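Local atomic coordinates of phosphodiesterase (Pseudomonas aeruginosa, PDB entry 4G75), a protein that is a colicin M-like, magnesium-binding bacteriocin that probably kills related bacteria by hydrolysing the lipid-linked precursor of their peptidoglycan. Residues Ala146-Ala149 / His150-Gly154; Trp129-Pro132 / Lys133-Thr136; Pro34-Val37 / Gly38-Lys42. All coordinates share one frame; numbering follows the deposited sequence.

Contact 1: Ala146-Ala149 / His150-Gly154; sequences AAFA and HYLTG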
loop_
_atom_site.group_PDB
_atom_site.type_symbol
_atom_site.label_atom_id
_atom_site.label_comp_id
_atom_site.label_asym_id
_atom_site.label_seq_id
_atom_site.Cartn_x
_atom_site.Cartn_y
_atom_site.Cartn_z
ATOM N N ALA A 146 0.035 -4.376 2.558
ATOM C CA ALA A 146 -0.858 -4.240 3.703
ATOM C C ALA A 146 -2.301 -4.082 3.242
ATOM O O ALA A 146 -3.217 -4.622 3.855
ATOM C CB ALA A 146 -0.443 -3.055 4.554
ATOM N N ALA A 147 -2.492 -3.330 2.161
ATOM C CA ALA A 147 -3.825 -3.111 1.607
ATOM C C ALA A 147 -4.413 -4.416 1.081
ATOM O O ALA A 147 -5.610 -4.676 1.223
ATOM C CB ALA A 147 -3.771 -2.078 0.505
ATOM N N PHE A 148 -3.566 -5.220 0.448
ATOM C CA PHE A 148 -3.992 -6.528 -0.039
ATOM C C PHE A 148 -4.336 -7.444 1.134
ATOM O O PHE A 148 -5.336 -8.161 1.116
ATOM C CB PHE A 148 -2.889 -7.145 -0.902
ATOM C CG PHE A 148 -3.225 -8.499 -1.429
ATOM C CD1 PHE A 148 -4.295 -8.668 -2.284
ATOM C CD2 PHE A 148 -2.469 -9.606 -1.072
ATOM C CE1 PHE A 148 -4.619 -9.927 -2.771
ATOM C CE2 PHE A 148 -2.777 -10.869 -1.562
ATOM C CZ PHE A 148 -3.859 -11.026 -2.408
ATOM N N ALA A 149 -3.501 -7.419 2.162
ATOM C CA ALA A 149 -3.758 -8.238 3.333
ATOM C C ALA A 149 -5.098 -7.863 3.963
ATOM O O ALA A 149 -5.853 -8.733 4.395
ATOM C CB ALA A 149 -2.620 -8.105 4.330
ATOM N N HIS A 150 -5.406 -6.569 3.997
ATOM C CA HIS A 150 -6.670 -6.131 4.577
ATOM C C HIS A 150 -7.876 -6.557 3.735
ATOM O O HIS A 150 -8.978 -6.773 4.253
ATOM C CB HIS A 150 -6.687 -4.618 4.803
ATOM C CG HIS A 150 -7.840 -4.165 5.642
ATOM N ND1 HIS A 150 -7.803 -4.176 7.019
ATOM C CD2 HIS A 150 -9.078 -3.738 5.300
ATOM C CE1 HIS A 150 -8.960 -3.745 7.491
ATOM N NE2 HIS A 150 -9.753 -3.478 6.467
ATOM N N TYR A 151 -7.667 -6.665 2.431
ATOM C CA TYR A 151 -8.681 -7.189 1.524
ATOM C C TYR A 151 -9.010 -8.640 1.904
ATOM O O TYR A 151 -10.181 -9.042 1.963
ATOM C CB TYR A 151 -8.137 -7.092 0.097
ATOM C CG TYR A 151 -9.006 -7.655 -0.997
ATOM C CD1 TYR A 151 -10.306 -7.188 -1.198
ATOM C CD2 TYR A 151 -8.511 -8.615 -1.869
ATOM C CE1 TYR A 151 -11.094 -7.699 -2.221
ATOM C CE2 TYR A 151 -9.291 -9.126 -2.896
ATOM C CZ TYR A 151 -10.576 -8.667 -3.065
ATOM O OH TYR A 151 -11.346 -9.173 -4.088
ATOM N N LEU A 152 -7.969 -9.413 2.198
ATOM C CA LEU A 152 -8.135 -10.830 2.518
ATOM C C LEU A 152 -8.725 -11.098 3.901
ATOM O O LEU A 152 -9.461 -12.068 4.084
ATOM C CB LEU A 152 -6.795 -11.573 2.408
ATOM C CG LEU A 152 -6.063 -11.500 1.067
ATOM C CD1 LEU A 152 -4.909 -12.502 1.041
ATOM C CD2 LEU A 152 -7.004 -11.742 -0.093
ATOM N N THR A 153 -8.409 -10.241 4.870
ATOM C CA THR A 153 -8.688 -10.560 6.267
ATOM C C THR A 153 -9.330 -9.448 7.099
ATOM O O THR A 153 -9.696 -9.675 8.254
ATOM C CB THR A 153 -7.392 -11.001 6.999
ATOM O OG1 THR A 153 -6.438 -9.930 6.960
ATOM C CG2 THR A 153 -6.794 -12.238 6.339
ATOM N N GLY A 154 -9.453 -8.251 6.535
ATOM C CA GLY A 154 -9.972 -7.117 7.289
ATOM C C GLY A 154 -11.486 -7.087 7.449
ATOM O O GLY A 154 -12.019 -6.286 8.212
#
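F148 and L152, one turn apart on helix 143-153, meet with the branch point of the leucine over one face of the phenyl ring. L152 CG stands 4.3 Å from the ring centroid, a CH-pi contact offset toward the rim. The two methyls straddle that rim: L152 CD1 lies 3.7 Å from F148 CE2 and close to CZ, while CD2 lies beside CZ and CE1. The ring is carried down toward the following turn because F148 CG stands anti to the backbone N (chi1 179°). A flat aromatic suits this place, since a forked aliphatic chain can settle on it. Beneath them the helical bond from L152 N to F148 O (3.1 Å) fixes the spacing.

A149 contributes chiefly its carbonyl. A149 O takes two donors from T153: the hydroxyl OG1 at 2.9 Å, from above the carbonyl plane, and a weak bond from N. Farther on, G154, with no side chain, lets its CA lie 3.5 Å over the centre of the H150 imidazole. H150 NE2 bonds to K157 O, which helps to hold that ring.

The small methyl of A149 lets I89 and P93 of helix 81-102 come close, and L152 touches I89 as well. On other flanks F148 meets F245 and Y243, the latter on strand 229-243, and H150 packs edge-to-face with Y275 of strand 275-278.

Contact 2: Trp129-Pro132 / Lys133-Thr136; sequences WDRP and KIDT
The arginine stem of R131 and the chain of I134 leave the backbone on one side and run together, forming the packed part of this turn within the long loop between helices 106-113 and 143-153. The methyl I134 CD1 does the touching: it sits 4.0 Å from R131 CB and equally far from R131 CD, then reaches over one face of the guanidinium, 3.9 Å above its plane and toward the rim. A bend at chi3 (-74°) folds the arginine so that this methyl meets both the aliphatic stem and the flat head. An arginine serves well here because its stem gives an apolar flank while its charged end can work elsewhere: NH1 bonds to F90 O, and the group also makes a cation-pi contact with the F90 ring. Q94 of the same helix, 81-102, touches both R131 and I134. On the side of the turn toward helix 143-153 a water bridges the backbone, donating to I134 O at 3.1 Å and weakly to R131 O.

The other side is looser. P132 and K133 are exposed at the bend, and the lysine chain runs out extended, as befits a charged residue facing solvent. Beyond the bend, T136 OG1 donates to D135 OD1 at 2.8 Å, approaching from above the carboxylate plane.

I134 N donates to R131 O at 3.1 Å, from above the carbonyl plane, and closes the turn. This is a type I beta turn running from R131 to I134, with proline in its second position, where the ring's restricted phi, here -65°, is just what the turn needs.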
loop_
_atom_site.group_PDB
_atom_site.type_symbol
_atom_site.label_atom_id
_atom_site.label_comp_id
_atom_site.label_asym_id
_atom_site.label_seq_id
_atom_site.Cartn_x
_atom_site.Cartn_y
_atom_site.Cartn_z
ATOM N N TRP A 129 -6.798 -12.628 13.498
ATOM C CA TRP A 129 -6.851 -11.543 12.519
ATOM C C TRP A 129 -7.413 -10.225 13.053
ATOM O O TRP A 129 -7.206 -9.172 12.453
ATOM C CB TRP A 129 -7.653 -11.979 11.291
ATOM C CG TRP A 129 -7.054 -13.163 10.575
ATOM C CD1 TRP A 129 -7.537 -14.444 10.554
ATOM C CD2 TRP A 129 -5.857 -13.174 9.787
ATOM N NE1 TRP A 129 -6.714 -15.249 9.796
ATOM C CE2 TRP A 129 -5.674 -14.496 9.319
ATOM C CE3 TRP A 129 -4.919 -12.200 9.435
ATOM C CZ2 TRP A 129 -4.602 -14.858 8.509
ATOM C CZ3 TRP A 129 -3.851 -12.566 8.629
ATOM C CH2 TRP A 129 -3.702 -13.882 8.179
ATOM N N ASP A 130 -8.128 -10.281 14.171
ATOM C CA ASP A 130 -8.778 -9.091 14.714
ATOM C C ASP A 130 -7.767 -8.104 15.297
ATOM O O ASP A 130 -7.238 -8.312 16.389
ATOM C CB ASP A 130 -9.810 -9.484 15.775
ATOM C CG ASP A 130 -10.628 -8.300 16.260
ATOM O OD1 ASP A 130 -10.853 -7.363 15.464
ATOM O OD2 ASP A 130 -11.051 -8.311 17.436
ATOM N N ARG A 131 -7.505 -7.027 14.561
ATOM C CA ARG A 131 -6.527 -6.034 14.984
ATOM C C ARG A 131 -7.033 -4.629 14.637
ATOM O O ARG A 131 -6.525 -3.985 13.720
ATOM C CB ARG A 131 -5.172 -6.312 14.316
ATOM C CG ARG A 131 -4.578 -7.679 14.675
ATOM C CD ARG A 131 -3.251 -7.956 13.963
ATOM N NE ARG A 131 -3.429 -8.263 12.544
ATOM C CZ ARG A 131 -2.426 -8.487 11.698
ATOM N NH1 ARG A 131 -1.167 -8.446 12.128
ATOM N NH2 ARG A 131 -2.675 -8.752 10.424
ATOM N N PRO A 132 -8.039 -4.145 15.384
ATOM C CA PRO A 132 -8.748 -2.911 15.031
ATOM C C PRO A 132 -7.861 -1.671 15.101
ATOM O O PRO A 132 -8.180 -0.672 14.462
ATOM C CB PRO A 132 -9.850 -2.815 16.098
ATOM C CG PRO A 132 -9.857 -4.138 16.802
ATOM C CD PRO A 132 -8.483 -4.688 16.676
ATOM N N LYS A 133 -6.773 -1.733 15.866
ATOM C CA LYS A 133 -5.860 -0.600 15.984
ATOM C C LYS A 133 -5.156 -0.283 14.665
ATOM O O LYS A 133 -4.767 0.858 14.415
ATOM C CB LYS A 133 -4.821 -0.851 17.076
ATOM C CG LYS A 133 -5.328 -0.610 18.490
ATOM C CD LYS A 133 -4.169 -0.487 19.470
ATOM C CE LYS A 133 -4.603 0.202 20.759
ATOM N NZ LYS A 133 -3.443 0.716 21.543
ATOM N N ILE A 134 -4.973 -1.293 13.826
ATOM C CA ILE A 134 -4.347 -1.061 12.526
ATOM C C ILE A 134 -5.375 -0.448 11.572
ATOM O O ILE A 134 -6.155 -1.168 10.947
ATOM C CB ILE A 134 -3.776 -2.362 11.940
ATOM C CG1 ILE A 134 -2.793 -2.998 12.930
ATOM C CG2 ILE A 134 -3.088 -2.096 10.612
ATOM C CD1 ILE A 134 -2.256 -4.350 12.469
ATOM N N ASP A 135 -5.374 0.880 11.461
ATOM C CA ASP A 135 -6.451 1.583 10.769
ATOM C C ASP A 135 -5.988 2.643 9.771
ATOM O O ASP A 135 -6.810 3.320 9.148
ATOM C CB ASP A 135 -7.425 2.211 11.779
ATOM C CG ASP A 135 -6.779 3.294 12.629
ATOM O OD1 ASP A 135 -5.585 3.592 12.437
ATOM O OD2 ASP A 135 -7.472 3.851 13.501
ATOM N N THR A 136 -4.677 2.774 9.611
ATOM C CA THR A 136 -4.112 3.832 8.783
ATOM C C THR A 136 -2.847 3.318 8.109
ATOM O O THR A 136 -2.018 2.667 8.757
ATOM C CB THR A 136 -3.747 5.049 9.637
ATOM O OG1 THR A 136 -4.885 5.435 10.417
ATOM C CG2 THR A 136 -3.315 6.224 8.761
HETATM O O HOH W 1 -7.075 -4.120 10.441
#

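Contact 3: Pro34-Val37 / Gly38-Lys42; sequences PAQV and GYISK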
loop_
_atom_site.group_PDB
_atom_site.type_symbol
_atom_site.label_atom_id
_atom_site.label_comp_id
_atom_site.label_asym_id
_atom_site.label_seq_id
_atom_site.Cartn_x
_atom_site.Cartn_y
_atom_site.Cartn_z
ATOM N N PRO A 34 10.701 -28.638 9.190
ATOM C CA PRO A 34 10.049 -27.794 8.185
ATOM C C PRO A 34 9.745 -26.423 8.780
ATOM O O PRO A 34 9.644 -25.452 8.038
ATOM C CB PRO A 34 8.735 -28.527 7.877
ATOM C CG PRO A 34 8.659 -29.693 8.812
ATOM C CD PRO A 34 9.779 -29.615 9.796
ATOM N N ALA A 35 9.600 -26.356 10.101
ATOM C CA ALA A 35 9.420 -25.081 10.791
ATOM C C ALA A 35 10.694 -24.233 10.724
ATOM O O ALA A 35 10.641 -23.008 10.564
ATOM C CB ALA A 35 9.013 -25.321 12.239
ATOM N N GLN A 36 11.845 -24.882 10.853
ATOM C CA GLN A 36 13.112 -24.173 10.723
ATOM C C GLN A 36 13.242 -23.614 9.317
ATOM O O GLN A 36 13.699 -22.491 9.122
ATOM C CB GLN A 36 14.289 -25.101 11.040
ATOM C CG GLN A 36 15.664 -24.442 10.978
ATOM C CD GLN A 36 16.293 -24.510 9.594
ATOM O OE1 GLN A 36 15.835 -25.250 8.721
ATOM N NE2 GLN A 36 17.356 -23.741 9.392
ATOM N N VAL A 37 12.832 -24.408 8.337
ATOM C CA VAL A 37 12.914 -23.989 6.947
ATOM C C VAL A 37 12.014 -22.768 6.750
ATOM O O VAL A 37 12.379 -21.820 6.049
ATOM C CB VAL A 37 12.483 -25.117 5.996
ATOM C CG1 VAL A 37 12.517 -24.634 4.548
ATOM C CG2 VAL A 37 13.383 -26.339 6.174
ATOM N N GLY A 38 10.852 -22.790 7.399
ATOM C CA GLY A 38 9.921 -21.670 7.337
ATOM C C GLY A 38 10.546 -20.385 7.860
ATOM O O GLY A 38 10.423 -19.331 7.242
ATOM N N TYR A 39 11.220 -20.467 9.001
ATOM C CA TYR A 39 11.914 -19.297 9.539
ATOM C C TYR A 39 12.964 -18.771 8.573
ATOM O O TYR A 39 13.057 -17.560 8.342
ATOM C CB TYR A 39 12.570 -19.609 10.879
ATOM C CG TYR A 39 11.644 -19.438 12.055
ATOM C CD1 TYR A 39 11.409 -18.181 12.592
ATOM C CD2 TYR A 39 11.013 -20.531 12.636
ATOM C CE1 TYR A 39 10.570 -18.013 13.668
ATOM C CE2 TYR A 39 10.171 -20.372 13.717
ATOM C CZ TYR A 39 9.954 -19.110 14.228
ATOM O OH TYR A 39 9.109 -18.936 15.302
ATOM N N ILE A 40 13.778 -19.674 8.033
ATOM C CA ILE A 40 14.802 -19.274 7.079
ATOM C C ILE A 40 14.172 -18.565 5.892
ATOM O O ILE A 40 14.695 -17.552 5.421
ATOM C CB ILE A 40 15.612 -20.483 6.565
ATOM C CG1 ILE A 40 16.510 -21.018 7.676
ATOM C CG2 ILE A 40 16.438 -20.095 5.345
ATOM C CD1 ILE A 40 17.578 -20.036 8.124
ATOM N N SER A 41 13.050 -19.093 5.413
ATOM C CA SER A 41 12.442 -18.569 4.200
ATOM C C SER A 41 11.998 -17.103 4.351
ATOM O O SER A 41 11.941 -16.368 3.368
ATOM C CB SER A 41 11.270 -19.449 3.728
ATOM O OG SER A 41 10.126 -19.290 4.556
ATOM N N LYS A 42 11.696 -16.680 5.575
ATOM C CA LYS A 42 11.270 -15.296 5.813
ATOM C C LYS A 42 12.350 -14.279 5.442
ATOM O O LYS A 42 12.048 -13.148 5.035
ATOM C CB LYS A 42 10.836 -15.108 7.273
ATOM C CG LYS A 42 9.664 -15.996 7.680
ATOM C CD LYS A 42 9.201 -15.730 9.116
ATOM C CE LYS A 42 8.254 -16.847 9.603
ATOM N NZ LYS A 42 6.993 -16.910 8.780
#
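Q36 and I40, one turn apart, share a flank of helix 34-49, and their chains stay together as they leave it. The amide end of the glutamine comes alongside the isoleucine: Q36 NE2 lies 3.3 Å from I40 CG1, with CD1 of the same chain a little farther off. A bend at chi2 (-89°) turns the amide forward along the helix toward I40. Beneath this pair, I40 N donates to Q36 O at 3.0 Å in a nearly straight bond (169°).

Y39 is turned differently. Its ring presents an edge to the preceding turn, so that Y39 CD2 lies 3.3 Å from A35 O, which also accepts Y39 N. The ring meets those of Y22 and Y118. G38, with no side chain, keeps its part of the helix surface low, while S41 OG reaches back to G38 O at 2.7 Å and is further engaged by R45.

Chemically, the glutamine amide does two things at once. Q36 NE2 lies against the I40 CG1 methylene and also bonds to G23 O, so this single group both packs within helix 34-49 and ties it to helix 18-24.

Along the chain, contact 3 comes first, near the start of helix 34-49, followed by contact 2 in the loop between helices 106-113 and 143-153, and then contact 1 on helix 143-153. Contacts 1 and 2 are neighbours, with centres 10 Å apart, and touch where T153 CG2 packs on W129 CE3 at 3.6 Å. Contact 3 lies about 23 Å from contact 1 and 26 Å from contact 2, between centres. Helix 81-102 touches side chains of all three contacts. Contacts 1 and 2 belong to the colicin M-like part of the chain, contact 1 where helices meet the sheet, its A147 side chain about 11 Å from the magnesium; contact 3 lies in the outer helical part, away from the metal.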